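Local structure of benzoylformate Decarboxylase (Polynucleobacter necessarius, 4K9Q) at residues L202-D207 against V268-P273; A230-E235 against G248-G253. The protein binds thiamine diphosphate and magnesium and, as a benzoylformate decarboxylase, probably converts benzoylformate to benzaldehyde and carbon dioxide. All blocks are in the same frame, centred on the assembly; numbering follows the deposited sequence.

Both contacts lie in the parallel sheet of the central domain, where the strands run in the order 246-249, 228-230, 201-204, 266-270. From the N terminus, the chain first lays down 202-207, then 230-235, then 248-253, and finally 268-273. Interaction 2 closes the loop from the end of strand 228-230 to strand 246-249, and this loop is nested inside the larger one closed by interaction 1. Strand 201-204, one side of interaction 1, lies next to strand 228-230, one side of interaction 2. Each contact thus ties one pair of strands, and the pairs are connected where Tyr204 O probably accepts a hydrogen bond from Ala231 N and Ile203 CD1 packs on Leu250 CD1.

Interaction 1. Residues L202-D207 against V268-P273; sequences LIYGSD and VVIGAP
Leu202-Tyr204 and Val268-Ile270 are paired neighbours in the six-stranded parallel sheet of the Rossmann-like central domain, the first and fourth strands in chain order, where the order of strand addition switches direction. Ile203 is gripped at both N and O by strand 266-270: its N gives a hydrogen bond to Val268 O (2.8 Å), and its O takes one from Ile270 N (2.8 Å). Gly205 N then bonds to Ile270 O at 2.9 Å. On one face, Leu202, with CG anti to its carbonyl carbon (chi1 -67°), brings CD2 alongside Val268 CB at 3.6 Å, and Tyr204 CE1 meets Ile270 CD1 obliquely at 3.9 Å; Phe220 of helix 214-224 packs on this face. On the other, Ile203 CB rests near Val269 CG2. Past the strands the two segments stay close through two glycines. The direction a CB would take from Gly205 runs into Ala272 CB and Gly271 O, and the positive phi of Gly271 (82°) favours glycine. The Asp207 carboxylate makes salt bridges to Lys89 and Arg210 through OD1, while OD2 accepts a bond from Asp297 N. Where helix 207-210 begins, Asp207 N bonds to Gly271 O at 3.1 Å, on a lone pair.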
ATOM      1  N   LEU A 202      15.927   6.058  36.574  1.00 13.05           N
ATOM      2  CA  LEU A 202      14.936   5.208  35.925  1.00 11.67           C
ATOM      3  C   LEU A 202      13.849   6.037  35.257  1.00 13.95           C
ATOM      4  O   LEU A 202      13.352   6.999  35.837  1.00 14.82           O
ATOM      5  CB  LEU A 202      14.312   4.255  36.945  1.00 14.25           C
ATOM      6  CG  LEU A 202      15.213   3.182  37.548  1.00 16.98           C
ATOM      7  CD1 LEU A 202      14.509   2.490  38.693  1.00 17.37           C
ATOM      8  CD2 LEU A 202      15.582   2.182  36.482  1.00 21.39           C
ATOM      9  N   ILE A 203      13.495   5.661  34.029  1.00 13.45           N
ATOM     10  CA  ILE A 203      12.364   6.264  33.331  1.00 11.57           C
ATOM     11  C   ILE A 203      11.403   5.136  32.989  1.00 10.70           C
ATOM     12  O   ILE A 203      11.767   4.202  32.277  1.00 14.69           O
ATOM     13  CB  ILE A 203      12.798   6.990  32.049  1.00 13.80           C
ATOM     14  CG1 ILE A 203      13.788   8.110  32.389  1.00 13.07           C
ATOM     15  CG2 ILE A 203      11.566   7.547  31.299  1.00 11.57           C
ATOM     16  CD1 ILE A 203      14.328   8.822  31.168  1.00 14.31           C
ATOM     17  N   TYR A 204      10.186   5.206  33.520  1.00 11.45           N
ATOM     18  CA  TYR A 204       9.198   4.137  33.318  1.00 12.01           C
ATOM     19  C   TYR A 204       8.088   4.586  32.365  1.00 12.99           C
ATOM     20  O   TYR A 204       7.594   5.712  32.461  1.00 11.29           O
ATOM     21  CB  TYR A 204       8.551   3.740  34.648  1.00 13.91           C
ATOM     22  CG  TYR A 204       9.371   2.857  35.562  1.00 12.95           C
ATOM     23  CD1 TYR A 204      10.682   2.507  35.257  1.00 12.21           C
ATOM     24  CD2 TYR A 204       8.820   2.368  36.742  1.00 14.87           C
ATOM     25  CE1 TYR A 204      11.424   1.686  36.111  1.00 15.15           C
ATOM     26  CE2 TYR A 204       9.549   1.552  37.595  1.00 17.24           C
ATOM     27  CZ  TYR A 204      10.846   1.216  37.276  1.00 14.77           C
ATOM     28  OH  TYR A 204      11.550   0.404  38.134  1.00 17.99           O
ATOM     29  N   GLY A 205       7.703   3.700  31.455  1.00 13.42           N
ATOM     30  CA  GLY A 205       6.602   3.959  30.549  1.00 11.92           C
ATOM     31  C   GLY A 205       5.468   2.970  30.714  1.00 13.17           C
ATOM     32  O   GLY A 205       5.513   2.058  31.554  1.00 12.79           O
ATOM     33  N   SER A 206       4.445   3.126  29.882  1.00  9.95           N
ATOM     34  CA  SER A 206       3.179   2.446  30.113  1.00 10.92           C
ATOM     35  C   SER A 206       3.101   0.955  29.783  1.00 12.79           C
ATOM     36  O   SER A 206       2.085   0.337  30.073  1.00 11.31           O
ATOM     37  CB  SER A 206       2.049   3.212  29.433  1.00 11.95           C
ATOM     38  OG  SER A 206       1.995   4.520  29.985  1.00 14.15           O
ATOM     39  N   ASP A 207       4.155   0.373  29.212  1.00 13.08           N
ATOM     40  CA  ASP A 207       4.187  -1.088  29.062  1.00 12.91           C
ATOM     41  C   ASP A 207       4.032  -1.719  30.445  1.00 13.48           C
ATOM     42  O   ASP A 207       3.457  -2.803  30.592  1.00 14.29           O
ATOM     43  CB  ASP A 207       5.507  -1.587  28.450  1.00 11.24           C
ATOM     44  CG  ASP A 207       5.676  -1.222  26.979  1.00 16.34           C
ATOM     45  OD1 ASP A 207       4.758  -0.616  26.368  1.00 15.30           O
ATOM     46  OD2 ASP A 207       6.759  -1.566  26.431  1.00 16.20           O
ATOM     47  N   VAL A 268      18.063   4.486  32.545  1.00 13.23           N
ATOM     48  CA  VAL A 268      17.436   3.189  32.337  1.00 13.93           C
ATOM     49  C   VAL A 268      15.943   3.362  32.032  1.00 14.01           C
ATOM     50  O   VAL A 268      15.147   3.690  32.919  1.00 13.40           O
ATOM     51  CB  VAL A 268      17.622   2.275  33.563  1.00 13.40           C
ATOM     52  CG1 VAL A 268      17.030   0.889  33.294  1.00 13.07           C
ATOM     53  CG2 VAL A 268      19.105   2.148  33.912  1.00 16.50           C
ATOM     54  N   VAL A 269      15.569   3.144  30.775  1.00 12.24           N
ATOM     55  CA  VAL A 269      14.184   3.332  30.343  1.00 12.76           C
ATOM     56  C   VAL A 269      13.474   1.992  30.218  1.00 12.52           C
ATOM     57  O   VAL A 269      13.874   1.150  29.410  1.00 13.62           O
ATOM     58  CB  VAL A 269      14.131   4.045  28.975  1.00 10.76           C
ATOM     59  CG1 VAL A 269      12.686   4.353  28.583  1.00 12.84           C
ATOM     60  CG2 VAL A 269      14.986   5.323  29.001  1.00 12.58           C
ATOM     61  N   ILE A 270      12.421   1.790  31.004  1.00 12.90           N
ATOM     62  CA  ILE A 270      11.690   0.527  30.969  1.00 13.76           C
ATOM     63  C   ILE A 270      10.246   0.728  30.512  1.00 12.08           C
ATOM     64  O   ILE A 270       9.471   1.419  31.176  1.00 14.64           O
ATOM     65  CB  ILE A 270      11.727  -0.180  32.350  1.00 14.15           C
ATOM     66  CG1 ILE A 270      13.181  -0.427  32.774  1.00 18.15           C
ATOM     67  CG2 ILE A 270      10.975  -1.504  32.299  1.00 14.61           C
ATOM     68  CD1 ILE A 270      13.303  -1.077  34.129  1.00 25.36           C
ATOM     69  N   GLY A 271       9.894   0.137  29.370  1.00 11.75           N
ATOM     70  CA  GLY A 271       8.505   0.111  28.919  1.00 11.71           C
ATOM     71  C   GLY A 271       8.025   1.364  28.200  1.00 12.81           C
ATOM     72  O   GLY A 271       6.830   1.704  28.230  1.00 11.87           O
ATOM     73  N   ALA A 272       8.952   2.044  27.536  1.00 13.01           N
ATOM     74  CA  ALA A 272       8.652   3.309  26.874  1.00 10.56           C
ATOM     75  C   ALA A 272       9.434   3.487  25.584  1.00 11.23           C
ATOM     76  O   ALA A 272      10.530   2.943  25.432  1.00 12.44           O
ATOM     77  CB  ALA A 272       8.983   4.464  27.808  1.00 10.25           C
ATOM     78  N   PRO A 273       8.888   4.295  24.668  1.00 11.32           N
ATOM     79  CA  PRO A 273       9.671   4.830  23.549  1.00 12.55           C
ATOM     80  C   PRO A 273      10.830   5.677  24.074  1.00 13.32           C
ATOM     81  O   PRO A 273      10.784   6.228  25.184  1.00 11.88           O
ATOM     82  CB  PRO A 273       8.682   5.762  22.832  1.00 15.06           C
ATOM     83  CG  PRO A 273       7.320   5.365  23.327  1.00 14.17           C
ATOM     84  CD  PRO A 273       7.521   4.852  24.715  1.00 12.50           C
TER

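Interaction 2. Residues A230-E235 against G248-G253; sequences AAPFAE and GALTSG
Ala230 pairs with Ala249 as the last residue of strand 228-230, beside the edge strand 246-249 of the central domain's parallel sheet. Its N donates to Gly248 O (2.9 Å) and its O accepts from Leu250 N (3.0 Å), so both of its backbone polar groups are used on this neighbour. The same carbonyl oxygen is flanked by Leu250 CB and CG, each 3.7 Å away. Ala231 opens a type II turn that ends at Ala234, closed by a weak Ala234 N to Ala231 O bond. Pro232, next in the turn, lies alongside Leu250, with CD facing Leu250 CB, while its CB sits 3.7 Å from Thr251 O, a carbonyl oxygen that the contact buries without a hydrogen-bond partner in the model. Phe233 follows with a positive phi (54°), which fits the third position of the turn. A water accepts a hydrogen bond from its N (3.2 Å) and donates to Leu250 O (2.8 Å), bridging the turn to the 248-253 segment. Chi1 of -77° puts CG beside the backbone N, and chi2 of -81° sets the ring plane, whose edge faces Ser252: CE2 is 3.3 Å from Ser252 OG, which is near that plane. The ring packs on Leu109 of the second subunit, and its side chain is about 9 Å from a bound thiamine diphosphate, which places the turn near the cofactor site. Glu235, beyond the contact, forms salt bridges with Arg210 and Arg276. Leu257 of helix 254-260 touches Pro232 and Leu250, and Ile203 of strand 201-204 meets Ala231 and Leu250.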
ATOM      1  N   ALA A 230       8.333   9.382  35.123  1.00 14.20           N
ATOM      2  CA  ALA A 230       7.459   8.839  34.094  1.00 13.16           C
ATOM      3  C   ALA A 230       7.928   9.360  32.735  1.00 11.88           C
ATOM      4  O   ALA A 230       8.271  10.542  32.591  1.00 12.06           O
ATOM      5  CB  ALA A 230       5.999   9.228  34.356  1.00 12.98           C
ATOM      6  N   ALA A 231       7.967   8.478  31.741  1.00 11.26           N
ATOM      7  CA  ALA A 231       8.300   8.890  30.380  1.00 11.18           C
ATOM      8  C   ALA A 231       7.351  10.001  29.911  1.00 12.30           C
ATOM      9  O   ALA A 231       6.222  10.089  30.396  1.00 11.59           O
ATOM     10  CB  ALA A 231       8.227   7.696  29.443  1.00 10.75           C
ATOM     11  N   PRO A 232       7.808  10.853  28.975  1.00 14.59           N
ATOM     12  CA  PRO A 232       6.910  11.896  28.454  1.00 13.01           C
ATOM     13  C   PRO A 232       5.672  11.274  27.825  1.00 13.55           C
ATOM     14  O   PRO A 232       5.766  10.239  27.150  1.00 12.00           O
ATOM     15  CB  PRO A 232       7.756  12.590  27.372  1.00 13.07           C
ATOM     16  CG  PRO A 232       8.799  11.567  26.985  1.00 12.38           C
ATOM     17  CD  PRO A 232       9.101  10.823  28.264  1.00 13.47           C
ATOM     18  N   PHE A 233       4.517  11.895  28.050  1.00 12.72           N
ATOM     19  CA  PHE A 233       3.282  11.403  27.443  1.00 13.29           C
ATOM     20  C   PHE A 233       3.013   9.925  27.725  1.00 12.34           C
ATOM     21  O   PHE A 233       2.607   9.168  26.839  1.00 14.46           O
ATOM     22  CB  PHE A 233       3.268  11.705  25.944  1.00 14.85           C
ATOM     23  CG  PHE A 233       2.952  13.137  25.646  1.00 15.11           C
ATOM     24  CD1 PHE A 233       1.642  13.570  25.644  1.00 18.50           C
ATOM     25  CD2 PHE A 233       3.964  14.060  25.417  1.00 19.21           C
ATOM     26  CE1 PHE A 233       1.335  14.896  25.397  1.00 18.92           C
ATOM     27  CE2 PHE A 233       3.659  15.394  25.169  1.00 18.14           C
ATOM     28  CZ  PHE A 233       2.346  15.806  25.166  1.00 20.21           C
ATOM     29  N   ALA A 234       3.241   9.519  28.970  1.00 13.13           N
ATOM     30  CA  ALA A 234       2.884   8.173  29.393  1.00 12.88           C
ATOM     31  C   ALA A 234       1.369   8.104  29.570  1.00 12.22           C
ATOM     32  O   ALA A 234       0.802   8.756  30.446  1.00 14.84           O
ATOM     33  CB  ALA A 234       3.602   7.799  30.684  1.00 12.26           C
ATOM     34  N   GLU A 235       0.739   7.294  28.726  1.00 13.06           N
ATOM     35  CA  GLU A 235      -0.710   7.206  28.631  1.00 12.50           C
ATOM     36  C   GLU A 235      -1.352   6.604  29.879  1.00 14.65           C
ATOM     37  O   GLU A 235      -2.532   6.858  30.166  1.00 13.16           O
ATOM     38  CB  GLU A 235      -1.086   6.373  27.398  1.00 12.47           C
ATOM     39  CG  GLU A 235      -0.547   4.931  27.420  1.00 12.38           C
ATOM     40  CD  GLU A 235       0.784   4.763  26.717  1.00 14.97           C
ATOM     41  OE1 GLU A 235       1.629   5.691  26.729  1.00 13.99           O
ATOM     42  OE2 GLU A 235       1.003   3.674  26.150  1.00 16.33           O
ATOM     43  N   GLY A 248       8.470  12.816  39.041  1.00 14.19           N
ATOM     44  CA  GLY A 248       7.426  13.473  38.268  1.00 14.41           C
ATOM     45  C   GLY A 248       7.423  12.966  36.834  1.00 13.76           C
ATOM     46  O   GLY A 248       8.054  11.955  36.538  1.00 13.71           O
ATOM     47  N   ALA A 249       6.719  13.673  35.953  1.00 12.83           N
ATOM     48  CA  ALA A 249       6.630  13.318  34.542  1.00 12.83           C
ATOM     49  C   ALA A 249       7.629  14.149  33.763  1.00 14.90           C
ATOM     50  O   ALA A 249       7.721  15.364  33.971  1.00 16.91           O
ATOM     51  CB  ALA A 249       5.225  13.586  34.028  1.00 15.67           C
ATOM     52  N   LEU A 250       8.380  13.517  32.867  1.00 12.90           N
ATOM     53  CA  LEU A 250       9.357  14.261  32.086  1.00 10.74           C
ATOM     54  C   LEU A 250       8.661  15.132  31.050  1.00 13.40           C
ATOM     55  O   LEU A 250       7.600  14.777  30.525  1.00 13.14           O
ATOM     56  CB  LEU A 250      10.354  13.317  31.396  1.00 13.64           C
ATOM     57  CG  LEU A 250      11.364  12.621  32.310  1.00 13.89           C
ATOM     58  CD1 LEU A 250      12.033  11.465  31.572  1.00 12.70           C
ATOM     59  CD2 LEU A 250      12.385  13.619  32.836  1.00 14.09           C
ATOM     60  N   THR A 251       9.262  16.283  30.773  1.00 12.81           N
ATOM     61  CA  THR A 251       8.772  17.148  29.717  1.00 15.18           C
ATOM     62  C   THR A 251       9.104  16.494  28.381  1.00 13.68           C
ATOM     63  O   THR A 251       9.861  15.526  28.333  1.00 13.79           O
ATOM     64  CB  THR A 251       9.416  18.533  29.801  1.00 11.80           C
ATOM     65  OG1 THR A 251      10.838  18.399  29.678  1.00 16.37           O
ATOM     66  CG2 THR A 251       9.073  19.182  31.153  1.00 18.02           C
ATOM     67  N   SER A 252       8.558  17.034  27.298  1.00 15.97           N
ATOM     68  CA  SER A 252       8.577  16.316  26.026  1.00 11.60           C
ATOM     69  C   SER A 252       9.395  16.972  24.906  1.00 12.10           C
ATOM     70  O   SER A 252       9.221  16.644  23.727  1.00 13.23           O
ATOM     71  CB  SER A 252       7.141  16.052  25.560  1.00 12.97           C
ATOM     72  OG  SER A 252       6.411  17.262  25.490  1.00 14.59           O
ATOM     73  N   GLY A 253      10.297  17.882  25.266  1.00 13.53           N
ATOM     74  CA  GLY A 253      11.264  18.397  24.307  1.00 14.46           C
ATOM     75  C   GLY A 253      12.622  17.735  24.509  1.00 13.51           C
ATOM     76  O   GLY A 253      12.964  17.338  25.617  1.00 14.19           O
TER
HETATM   77  O   HOH W   1       5.279  14.787  29.042  1.00 21.52           O